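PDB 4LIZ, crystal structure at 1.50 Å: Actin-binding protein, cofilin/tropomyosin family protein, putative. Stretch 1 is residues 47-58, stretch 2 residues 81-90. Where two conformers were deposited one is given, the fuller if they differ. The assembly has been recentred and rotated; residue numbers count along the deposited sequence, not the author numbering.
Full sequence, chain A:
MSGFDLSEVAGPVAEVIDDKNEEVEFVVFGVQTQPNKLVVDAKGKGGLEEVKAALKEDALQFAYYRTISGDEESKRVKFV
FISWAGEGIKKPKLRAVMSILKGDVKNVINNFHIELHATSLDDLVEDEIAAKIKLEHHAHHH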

# COMPACT_ATOMS: atom_id res chain seq x y z
N GLY A 47 -4.83 -9.53 3.64
CA GLY A 47 -5.33 -8.15 3.55
C GLY A 47 -4.58 -7.29 4.59
O GLY A 47 -3.43 -7.39 4.82
N LEU A 48 -5.41 -6.41 5.18
CA LEU A 48 -4.87 -5.45 6.14
C LEU A 48 -3.97 -6.02 7.26
O LEU A 48 -2.90 -5.52 7.58
CB LEU A 48 -5.96 -4.55 6.72
CG LEU A 48 -5.42 -3.47 7.65
CD1 LEU A 48 -4.61 -2.44 6.87
CD2 LEU A 48 -6.61 -2.81 8.40
N GLU A 49 -4.44 -7.10 7.91
CA GLU A 49 -3.64 -7.62 8.98
C GLU A 49 -2.25 -8.11 8.52
O GLU A 49 -1.29 -7.94 9.17
CB GLU A 49 -4.43 -8.59 9.91
CG GLU A 49 -5.79 -7.95 10.36
CD GLU A 49 -5.73 -6.53 11.06
OE1 GLU A 49 -4.78 -6.18 11.78
OE2 GLU A 49 -6.68 -5.73 10.81
N GLU A 50 -2.24 -8.75 7.37
CA GLU A 50 -0.99 -9.20 6.78
C GLU A 50 -0.04 -8.03 6.40
O GLU A 50 1.13 -8.08 6.60
CB GLU A 50 -1.26 -10.08 5.58
CG GLU A 50 -1.76 -11.47 5.90
CD GLU A 50 -3.19 -11.53 6.42
OE1 GLU A 50 -4.02 -10.71 6.15
OE2 GLU A 50 -3.48 -12.47 7.15
N VAL A 51 -0.63 -6.99 5.87
CA VAL A 51 0.13 -5.81 5.58
C VAL A 51 0.72 -5.23 6.87
O VAL A 51 1.84 -4.93 6.94
CB VAL A 51 -0.81 -4.76 4.90
CG1 VAL A 51 -0.27 -3.34 4.93
CG2 VAL A 51 -1.17 -5.18 3.49
N LYS A 52 -0.12 -5.14 7.89
CA LYS A 52 0.31 -4.51 9.13
C LYS A 52 1.46 -5.30 9.73
O LYS A 52 2.36 -4.73 10.20
CB LYS A 52 -0.85 -4.34 10.12
CG LYS A 52 -1.78 -3.20 9.79
CD LYS A 52 -3.04 -3.19 10.62
CE LYS A 52 -2.77 -2.80 12.05
NZ LYS A 52 -4.08 -2.79 12.73
N ALA A 53 1.39 -6.62 9.64
CA ALA A 53 2.47 -7.41 10.13
C ALA A 53 3.81 -7.22 9.52
O ALA A 53 4.87 -7.46 10.10
CB ALA A 53 2.08 -8.90 10.01
N ALA A 54 3.80 -6.75 8.26
CA ALA A 54 4.98 -6.45 7.51
C ALA A 54 5.54 -5.02 7.62
O ALA A 54 6.67 -4.80 7.17
CB ALA A 54 4.76 -6.79 6.00
N LEU A 55 4.75 -4.14 8.23
CA LEU A 55 5.17 -2.75 8.36
C LEU A 55 6.15 -2.57 9.53
O LEU A 55 5.75 -2.99 10.62
CB LEU A 55 3.99 -1.86 8.48
CG LEU A 55 3.08 -1.80 7.25
CD1 LEU A 55 1.81 -0.95 7.49
CD2 LEU A 55 3.79 -1.28 6.05
N LYS A 56 7.26 -1.96 9.34
CA LYS A 56 8.37 -1.90 10.33
C LYS A 56 8.51 -0.46 10.84
O LYS A 56 8.44 0.51 10.11
CB LYS A 56 9.63 -2.40 9.72
CG LYS A 56 9.63 -3.82 9.17
CD LYS A 56 9.12 -4.80 10.25
CE LYS A 56 9.06 -6.23 9.70
NZ LYS A 56 7.97 -6.92 10.42
N GLU A 57 8.64 -0.37 12.17
CA GLU A 57 8.72 0.92 12.83
C GLU A 57 9.83 1.79 12.37
O GLU A 57 9.71 3.04 12.42
CB GLU A 57 8.93 0.66 14.36
CG GLU A 57 8.71 1.95 15.17
CD GLU A 57 9.25 1.94 16.58
OE1 GLU A 57 9.45 0.83 17.15
OE2 GLU A 57 9.44 3.07 17.09
N ASP A 58 10.88 1.25 11.85
CA ASP A 58 12.02 2.01 11.37
C ASP A 58 12.17 2.19 9.88
O ASP A 58 13.24 2.52 9.37
CB ASP A 58 13.31 1.47 11.97
CG ASP A 58 13.66 0.12 11.46
OD1 ASP A 58 12.78 -0.54 10.89
OD2 ASP A 58 14.83 -0.27 11.58
N PHE A 81 -4.47 1.66 -0.99
CA PHE A 81 -3.10 2.10 -1.11
C PHE A 81 -2.67 2.73 0.18
O PHE A 81 -3.31 3.68 0.64
CB PHE A 81 -2.86 3.02 -2.31
CG PHE A 81 -1.53 3.65 -2.33
CD1 PHE A 81 -0.35 2.94 -2.46
CD2 PHE A 81 -1.38 5.04 -2.23
CE1 PHE A 81 0.92 3.52 -2.51
CE2 PHE A 81 -0.16 5.63 -2.24
CZ PHE A 81 1.01 4.89 -2.40
N ILE A 82 -1.60 2.30 0.79
CA ILE A 82 -1.05 2.86 2.02
C ILE A 82 0.35 3.28 1.78
O ILE A 82 1.24 2.56 1.24
CB ILE A 82 -1.03 1.79 3.14
CG1 ILE A 82 -2.46 1.45 3.51
CG2 ILE A 82 -0.17 2.24 4.29
CD1 ILE A 82 -2.62 0.14 4.25
N SER A 83 0.73 4.51 2.20
CA SER A 83 2.10 4.94 2.43
C SER A 83 2.44 4.88 3.92
O SER A 83 1.59 5.22 4.73
CB SER A 83 2.38 6.31 1.79
OG SER A 83 1.58 7.29 2.41
N TRP A 84 3.63 4.44 4.26
CA TRP A 84 4.00 4.20 5.63
C TRP A 84 5.35 4.82 5.87
O TRP A 84 6.37 4.54 5.21
CB TRP A 84 4.15 2.66 5.91
CG TRP A 84 4.83 2.28 7.20
CD1 TRP A 84 6.08 1.99 7.35
CD2 TRP A 84 4.18 2.20 8.47
NE1 TRP A 84 6.35 1.63 8.67
CE2 TRP A 84 5.17 1.75 9.37
CE3 TRP A 84 2.89 2.38 8.92
CZ2 TRP A 84 4.83 1.54 10.73
CZ3 TRP A 84 2.55 2.17 10.27
CH2 TRP A 84 3.55 1.76 11.15
N ALA A 85 5.47 5.67 6.95
CA ALA A 85 6.69 6.26 7.41
C ALA A 85 6.75 6.02 8.90
O ALA A 85 6.12 6.75 9.67
CB ALA A 85 6.72 7.80 7.15
N GLY A 86 7.46 4.98 9.30
CA GLY A 86 7.52 4.57 10.69
C GLY A 86 8.15 5.68 11.56
O GLY A 86 9.04 6.40 11.06
N GLU A 87 7.71 5.63 12.81
CA GLU A 87 8.17 6.71 13.73
C GLU A 87 9.60 6.52 14.13
O GLU A 87 10.22 7.49 14.66
CB GLU A 87 7.25 6.83 14.93
CG GLU A 87 5.96 7.47 14.40
CD GLU A 87 4.80 7.50 15.41
OE1 GLU A 87 4.93 6.99 16.55
OE2 GLU A 87 3.71 8.03 15.03
N GLY A 88 10.21 5.39 13.88
CA GLY A 88 11.61 5.01 14.13
C GLY A 88 12.58 5.27 13.03
O GLY A 88 13.70 4.95 13.10
N ILE A 89 12.12 5.83 11.87
CA ILE A 89 13.04 6.09 10.78
C ILE A 89 14.18 7.03 11.29
O ILE A 89 13.88 8.07 11.93
CB ILE A 89 12.28 6.78 9.60
CG1 ILE A 89 11.40 5.77 8.82
CG2 ILE A 89 13.30 7.33 8.64
CD1 ILE A 89 10.46 6.46 7.86
N LYS A 90 15.37 6.61 11.02
CA LYS A 90 16.55 7.30 11.59
C LYS A 90 16.94 8.47 10.74
O LYS A 90 17.41 9.46 11.29
CB LYS A 90 17.74 6.30 11.71
CG LYS A 90 17.55 5.18 12.75
CD LYS A 90 16.89 5.60 14.08
CE LYS A 90 16.56 4.37 15.01
NZ LYS A 90 15.22 3.60 14.88
O HOH W 1 15.66 3.93 9.83

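Two hydrogen bonds join the stretches, and both end on backbone carbonyls of stretch 1. The indole nitrogen W84 NE1 donates to K56 O at 2.8 Å, with a nearly straight N-H...O angle of 159°. K56 O therefore lies at the edge of the ring, near its plane. The backbone nitrogen G88 N donates to E57 O, also at 2.8 Å, with an angle of 144°.

E57 O sits against the type I turn that runs from G86 to I89. E57 O also makes a CA-H...O contact with G86 CA at 3.2 Å. The turn is closed by its own bond, I89 N to G86 O, at 3.2 Å. Glycine suits both positions facing this carbonyl. An ideal CB on G86 would lie 2.1 Å from E57 O, and one on G88 would lie 2.9 Å from it; both are clashes.

Water 1 extends the polar link, donating to D58 O at 2.8 Å and accepting from K90 N at 2.9 Å. Nearby, K90 NZ bonds to G88 O within its own stretch at 2.7 Å and lies 4.1 Å from D58 CB.

The packing centres on W84, which loses 81 Å² to stretch 1. Its chi1 is t, and its CB points toward the other stretch. L55 covers one face of the ring: L55 CB lies 4.0 Å from the centroid of the six-membered ring, and L55 CD1 is 3.8 Å from W84 CE3. The flat indole thus offers a face to leucine and an N-H to a carbonyl.

Farther along, the helix meets the strand through I82. I82 CD1 lies 4.2 Å from L48 CD1 and 4.3 Å from V51 CG1. These buried side chains are all apolar. S83 and A85 alternate with I82 and W84 and point away. In all, 467 Å² is buried, both sides summed.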